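Apoptosis regulator Bcl-2 homolog (Murid herpesvirus 4, PDB 4MI8) blocks starvation-induced autophagy by binding host Beclin 1, and protects infected cells from apoptosis, interacting with BAK1 and BAX, thereby favouring latent and chronic viral infection. Local coordinates at residues Thr77-Asp82 with Ser86-Gly91; Gly91-Gly96 with His122-Asn127. One frame throughout, in Å; residues are numbered along the deposited sequence.

Contact 1: residues Thr77-Asp82 with Ser86-Gly91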
loop_
_atom_site.group_PDB
_atom_site.type_symbol
_atom_site.label_atom_id
_atom_site.label_comp_id
_atom_site.label_asym_id
_atom_site.label_seq_id
_atom_site.Cartn_x
_atom_site.Cartn_y
_atom_site.Cartn_z
ATOM N N THR A 77 -10.634 0.135 5.825
ATOM C CA THR A 77 -11.870 -0.648 5.879
ATOM C C THR A 77 -12.871 -0.315 4.726
ATOM O O THR A 77 -13.441 -1.250 4.141
ATOM C CB THR A 77 -12.509 -0.680 7.319
ATOM O OG1 THR A 77 -12.501 0.641 7.875
ATOM C CG2 THR A 77 -11.704 -1.642 8.286
ATOM N N SER A 78 -13.063 0.967 4.368
ATOM C CA SER A 78 -13.948 1.273 3.198
ATOM C C SER A 78 -13.415 0.695 1.921
ATOM O O SER A 78 -14.143 0.046 1.160
ATOM C CB SER A 78 -14.359 2.761 3.020
ATOM O OG SER A 78 -13.271 3.677 3.006
ATOM N N LEU A 79 -12.100 0.818 1.751
ATOM C CA LEU A 79 -11.451 0.269 0.589
ATOM C C LEU A 79 -11.716 -1.261 0.395
ATOM O O LEU A 79 -11.639 -1.768 -0.747
ATOM C CB LEU A 79 -9.965 0.642 0.702
ATOM C CG LEU A 79 -8.928 0.283 -0.306
ATOM C CD1 LEU A 79 -9.349 0.955 -1.604
ATOM C CD2 LEU A 79 -7.549 0.771 0.199
ATOM N N PHE A 80 -12.065 -2.015 1.464
ATOM C CA PHE A 80 -12.332 -3.468 1.254
ATOM C C PHE A 80 -13.792 -3.915 1.541
ATOM O O PHE A 80 -14.152 -5.134 1.440
ATOM C CB PHE A 80 -11.300 -4.325 1.981
ATOM C CG PHE A 80 -9.865 -4.164 1.432
ATOM C CD1 PHE A 80 -9.451 -4.865 0.317
ATOM C CD2 PHE A 80 -8.953 -3.309 2.040
ATOM C CE1 PHE A 80 -8.163 -4.734 -0.190
ATOM C CE2 PHE A 80 -7.637 -3.188 1.556
ATOM C CZ PHE A 80 -7.246 -3.890 0.430
ATOM N N VAL A 81 -14.638 -2.924 1.866
ATOM C CA VAL A 81 -16.038 -3.220 2.281
ATOM C C VAL A 81 -16.719 -4.013 1.208
ATOM O O VAL A 81 -17.002 -5.208 1.389
ATOM C CB VAL A 81 -16.932 -1.998 2.454
ATOM C CG1 VAL A 81 -18.090 -2.356 3.383
ATOM C CG2 VAL A 81 -16.174 -0.833 3.031
ATOM N N ASP A 82 -16.940 -3.340 0.083
ATOM C CA ASP A 82 -17.640 -3.933 -1.043
ATOM C C ASP A 82 -16.921 -5.118 -1.743
ATOM O O ASP A 82 -17.597 -5.989 -2.261
ATOM C CB ASP A 82 -18.039 -2.833 -2.036
ATOM C CG ASP A 82 -16.834 -2.130 -2.637
ATOM O OD1 ASP A 82 -15.974 -1.566 -1.890
ATOM O OD2 ASP A 82 -16.772 -2.169 -3.879
ATOM N N SER A 86 -7.019 -7.934 -5.985
ATOM C CA SER A 86 -5.639 -7.501 -5.880
ATOM C C SER A 86 -5.470 -6.037 -6.215
ATOM O O SER A 86 -4.538 -5.432 -5.773
ATOM C CB SER A 86 -4.746 -8.384 -6.731
ATOM O OG SER A 86 -5.209 -8.320 -8.064
ATOM N N GLY A 87 -6.385 -5.466 -6.976
ATOM C CA GLY A 87 -6.374 -4.067 -7.300
ATOM C C GLY A 87 -6.667 -3.222 -6.082
ATOM O O GLY A 87 -6.099 -2.104 -5.937
ATOM N N ARG A 88 -7.573 -3.701 -5.196
ATOM C CA ARG A 88 -7.804 -2.986 -3.912
ATOM C C ARG A 88 -6.567 -3.094 -3.045
ATOM O O ARG A 88 -6.086 -2.126 -2.390
ATOM C CB ARG A 88 -9.048 -3.515 -3.182
ATOM C CG ARG A 88 -10.383 -3.380 -3.912
ATOM C CD ARG A 88 -10.708 -1.914 -4.236
ATOM N NE ARG A 88 -11.944 -1.855 -5.031
ATOM C CZ ARG A 88 -13.172 -1.812 -4.485
ATOM N NH1 ARG A 88 -13.326 -1.799 -3.149
ATOM N NH2 ARG A 88 -14.253 -1.780 -5.268
ATOM N N ILE A 89 -6.006 -4.283 -2.994
ATOM C CA ILE A 89 -4.704 -4.383 -2.344
ATOM C C ILE A 89 -3.609 -3.422 -2.900
ATOM O O ILE A 89 -2.836 -2.797 -2.112
ATOM C CB ILE A 89 -4.212 -5.812 -2.395
ATOM C CG1 ILE A 89 -5.306 -6.652 -1.664
ATOM C CG2 ILE A 89 -2.791 -5.872 -1.766
ATOM C CD1 ILE A 89 -5.043 -8.133 -1.580
ATOM N N VAL A 90 -3.505 -3.278 -4.222
ATOM C CA VAL A 90 -2.481 -2.401 -4.701
ATOM C C VAL A 90 -2.783 -0.961 -4.237
ATOM O O VAL A 90 -1.915 -0.244 -3.857
ATOM C CB VAL A 90 -2.468 -2.414 -6.238
ATOM C CG1 VAL A 90 -1.584 -1.268 -6.779
ATOM C CG2 VAL A 90 -2.068 -3.798 -6.738
ATOM N N GLY A 91 -4.038 -0.553 -4.247
ATOM C CA GLY A 91 -4.447 0.766 -3.719
ATOM C C GLY A 91 -4.040 0.962 -2.240
ATOM O O GLY A 91 -3.594 2.070 -1.840
#

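Contact 2: residues Gly91-Gly96 with His122-Asn127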
loop_
_atom_site.group_PDB
_atom_site.type_symbol
_atom_site.label_atom_id
_atom_site.label_comp_id
_atom_site.label_asym_id
_atom_site.label_seq_id
_atom_site.Cartn_x
_atom_site.Cartn_y
_atom_site.Cartn_z
ATOM N N GLY A 91 -4.038 -0.553 -4.247
ATOM C CA GLY A 91 -4.447 0.766 -3.719
ATOM C C GLY A 91 -4.040 0.962 -2.240
ATOM O O GLY A 91 -3.594 2.070 -1.840
ATOM N N PHE A 92 -4.244 -0.094 -1.421
ATOM C CA PHE A 92 -3.824 -0.131 -0.020
ATOM C C PHE A 92 -2.303 0.194 0.071
ATOM O O PHE A 92 -1.812 1.021 0.903
ATOM C CB PHE A 92 -4.208 -1.525 0.508
ATOM C CG PHE A 92 -3.468 -1.984 1.762
ATOM C CD1 PHE A 92 -2.271 -2.645 1.654
ATOM C CD2 PHE A 92 -4.102 -1.936 3.032
ATOM C CE1 PHE A 92 -1.661 -3.197 2.790
ATOM C CE2 PHE A 92 -3.479 -2.456 4.177
ATOM C CZ PHE A 92 -2.246 -3.099 4.050
ATOM N N PHE A 93 -1.533 -0.470 -0.765
ATOM C CA PHE A 93 -0.108 -0.202 -0.693
ATOM C C PHE A 93 0.198 1.179 -1.180
ATOM O O PHE A 93 1.186 1.758 -0.733
ATOM C CB PHE A 93 0.697 -1.258 -1.484
ATOM C CG PHE A 93 0.960 -2.529 -0.690
ATOM C CD1 PHE A 93 1.882 -2.516 0.379
ATOM C CD2 PHE A 93 0.246 -3.742 -0.973
ATOM C CE1 PHE A 93 2.090 -3.674 1.127
ATOM C CE2 PHE A 93 0.452 -4.926 -0.168
ATOM C CZ PHE A 93 1.351 -4.895 0.855
ATOM N N ASP A 94 -0.564 1.713 -2.142
ATOM C CA ASP A 94 -0.192 3.065 -2.687
ATOM C C ASP A 94 -0.557 4.088 -1.677
ATOM O O ASP A 94 0.052 5.182 -1.611
ATOM C CB ASP A 94 -1.004 3.393 -3.946
ATOM C CG ASP A 94 -0.462 4.591 -4.689
ATOM O OD1 ASP A 94 0.781 4.822 -4.634
ATOM O OD2 ASP A 94 -1.241 5.310 -5.390
ATOM N N VAL A 95 -1.641 3.824 -0.923
ATOM C CA VAL A 95 -1.900 4.747 0.223
ATOM C C VAL A 95 -0.730 4.775 1.203
ATOM O O VAL A 95 -0.242 5.880 1.611
ATOM C CB VAL A 95 -3.211 4.424 0.937
ATOM C CG1 VAL A 95 -3.256 5.169 2.267
ATOM C CG2 VAL A 95 -4.394 4.677 -0.058
ATOM N N GLY A 96 -0.233 3.584 1.571
ATOM C CA GLY A 96 0.941 3.516 2.493
ATOM C C GLY A 96 2.175 4.173 1.847
ATOM O O GLY A 96 2.980 4.797 2.548
ATOM N N HIS A 122 -1.167 -5.054 10.451
ATOM C CA HIS A 122 -2.263 -5.567 11.251
ATOM C C HIS A 122 -3.526 -5.683 10.449
ATOM O O HIS A 122 -4.403 -6.521 10.754
ATOM C CB HIS A 122 -2.495 -4.681 12.468
ATOM C CG HIS A 122 -1.353 -4.690 13.456
ATOM N ND1 HIS A 122 -1.143 -3.687 14.328
ATOM C CD2 HIS A 122 -0.350 -5.629 13.686
ATOM C CE1 HIS A 122 -0.060 -3.967 15.078
ATOM N NE2 HIS A 122 0.424 -5.156 14.685
ATOM N N PHE A 123 -3.647 -4.854 9.418
ATOM C CA PHE A 123 -4.796 -4.855 8.592
ATOM C C PHE A 123 -4.638 -5.919 7.530
ATOM O O PHE A 123 -5.573 -6.669 7.281
ATOM C CB PHE A 123 -5.030 -3.467 7.986
ATOM C CG PHE A 123 -6.308 -3.378 7.230
ATOM C CD1 PHE A 123 -6.425 -4.010 5.987
ATOM C CD2 PHE A 123 -7.441 -2.741 7.792
ATOM C CE1 PHE A 123 -7.626 -4.000 5.270
ATOM C CE2 PHE A 123 -8.632 -2.691 7.063
ATOM C CZ PHE A 123 -8.732 -3.312 5.795
ATOM N N PHE A 124 -3.459 -5.972 6.877
ATOM C CA PHE A 124 -3.247 -6.958 5.817
ATOM C C PHE A 124 -3.546 -8.354 6.414
ATOM O O PHE A 124 -4.301 -9.146 5.835
ATOM C CB PHE A 124 -1.795 -6.880 5.353
ATOM C CG PHE A 124 -1.495 -7.672 4.133
ATOM C CD1 PHE A 124 -1.219 -9.024 4.196
ATOM C CD2 PHE A 124 -1.453 -7.020 2.886
ATOM C CE1 PHE A 124 -0.902 -9.743 3.052
ATOM C CE2 PHE A 124 -1.161 -7.706 1.739
ATOM C CZ PHE A 124 -0.862 -9.054 1.813
ATOM N N ILE A 125 -2.933 -8.654 7.552
ATOM C CA ILE A 125 -3.143 -9.970 8.165
ATOM C C ILE A 125 -4.556 -10.185 8.724
ATOM O O ILE A 125 -5.214 -11.127 8.298
ATOM C CB ILE A 125 -2.054 -10.351 9.173
ATOM C CG1 ILE A 125 -0.679 -10.298 8.469
ATOM C CG2 ILE A 125 -2.338 -11.745 9.712
ATOM C CD1 ILE A 125 0.520 -10.566 9.344
ATOM N N GLU A 126 -5.036 -9.304 9.603
ATOM C CA GLU A 126 -6.364 -9.486 10.200
ATOM C C GLU A 126 -7.416 -9.657 9.115
ATOM O O GLU A 126 -8.334 -10.444 9.293
ATOM C CB GLU A 126 -6.729 -8.372 11.183
ATOM C CG GLU A 126 -6.258 -8.661 12.613
ATOM C CD GLU A 126 -5.441 -7.519 13.264
ATOM O OE1 GLU A 126 -5.906 -6.353 13.214
ATOM O OE2 GLU A 126 -4.331 -7.767 13.846
ATOM N N ASN A 127 -7.244 -8.994 7.965
ATOM C CA ASN A 127 -8.190 -9.144 6.855
ATOM C C ASN A 127 -7.858 -10.251 5.891
ATOM O O ASN A 127 -8.520 -10.416 4.879
ATOM C CB ASN A 127 -8.434 -7.819 6.108
ATOM C CG ASN A 127 -9.272 -6.854 6.928
ATOM O OD1 ASN A 127 -10.510 -6.772 6.747
ATOM N ND2 ASN A 127 -8.633 -6.186 7.908
#

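Contact 1: residues Thr77-Asp82 with Ser86-Gly91
Arg88 reaches from helix 86-103 to the carboxylate of Asp82 and forms a two-pronged salt bridge through NH1 and NH2. NH1 of Arg88 donates to OD1 of Asp82 at 2.9 Å and almost straight (175°), while NH2 of Arg88 meets OD2 of Asp82 at 2.9 Å. Both oxygens are approached on their syn sides, although the carboxylate and guanidinium planes are turned 33° apart. NH1 of Arg88 has a second acceptor, the backbone O of Leu79 at 2.9 Å; this oxygen lies in the guanidinium plane, whereas the donor sits well above the carbonyl plane. Three bonds from within the protein thus set the rotation of the guanidinium. The bend at chi2 of Arg88 (-59°) carries its chain past Leu79, whose CD1 lies 4.1 Å from CD of Arg88.

Next to the salt bridge, the Phe80 ring passes alongside the stem of Arg88, pointing the other way. CE1 of Phe80 comes to 3.3 Å from CB of Arg88, and the ring edge also meets the backbone N of Ile89, the next residue. CG1 of Ile89 closes on the same CE1 of Phe80 at 3.7 Å. The two helix segments run nearly antiparallel, their axes 10.0 Å apart, joined by a short non-helical connection.

The bound Beclin 1 peptide uses the same charges: an acidic side chain pairs with NE of Arg88 and a basic one with OD1 of Asp82. An arginine of the groove paired with a BH3 acid is familiar from Bcl-2 family complexes, and Arg88 is probably its counterpart here. The geometry is consistent with Asp82 and Leu79 orienting the guanidinium so that NE faces that acid.

Contact 2: residues Gly91-Gly96 with His122-Asn127
Phe92 and Phe93 on one helix meet Phe123 and Phe124 on another in the aromatic interior of the helical Bcl-2 fold. Segments 91-96 and 122-127 run almost antiparallel, but their axes stay 12.4 Å apart, so large side chains bridge the distance and no hydrogen bond crosses it.

The aromatic pairs differ in how the rings are turned. Phe92 and Phe123 meet obliquely, with centroids 6.0 Å apart and planes at 37°; CE2 of Phe92 touches CD1 of Phe123 at 3.8 Å. The rings of Phe93 and Phe124 touch through their rims, with planes at 56° and CE2 of Phe93 3.7 Å from CE2 of Phe124. CG of Phe92 lies anti to the backbone N (chi1 160°), which sends the ring across to the other helix between Phe123 and Phe124.

In the remaining apolar contact, the Phe92 side chain runs roughly perpendicular to that of Phe124. CE1 of Phe92 lies in the plane of the Phe124 ring, at its edge, 3.8 Å from CD2 of Phe124. Neighbouring helices extend the cluster: Phe18 of helix 8-23 meets Phe93 edge-to-face, Trp11 of the same helix meets Phe124, and Phe76 of helix 68-81 adjoins both Phe92 and Phe123.

At the end of helix 111-126, the backbone O of Phe123 accepts from both N and ND2 of Asn127, the latter at 3.2 Å, with ND2 of Asn127 lying 3.3 Å above the Phe123 ring, over its centre.

In the fold
The contacts follow one another along the chain, meeting at Gly91, and helix 86-103 serves both: its first turns face helix 68-81, and the following turn faces helix 111-126. Their centres lie 8 Å apart. They also touch directly, with CD2 of Phe80 3.6 Å from CE1 of Phe123 and CZ of Phe80 3.9 Å from CB of Phe92. Contact 1 lies about 12 Å from the centre of the chain and contact 2 about 6 Å. The charged wall of the peptide groove is thus continuous with the aromatic interior, linking the Beclin 1 binding surface to the core of the fold.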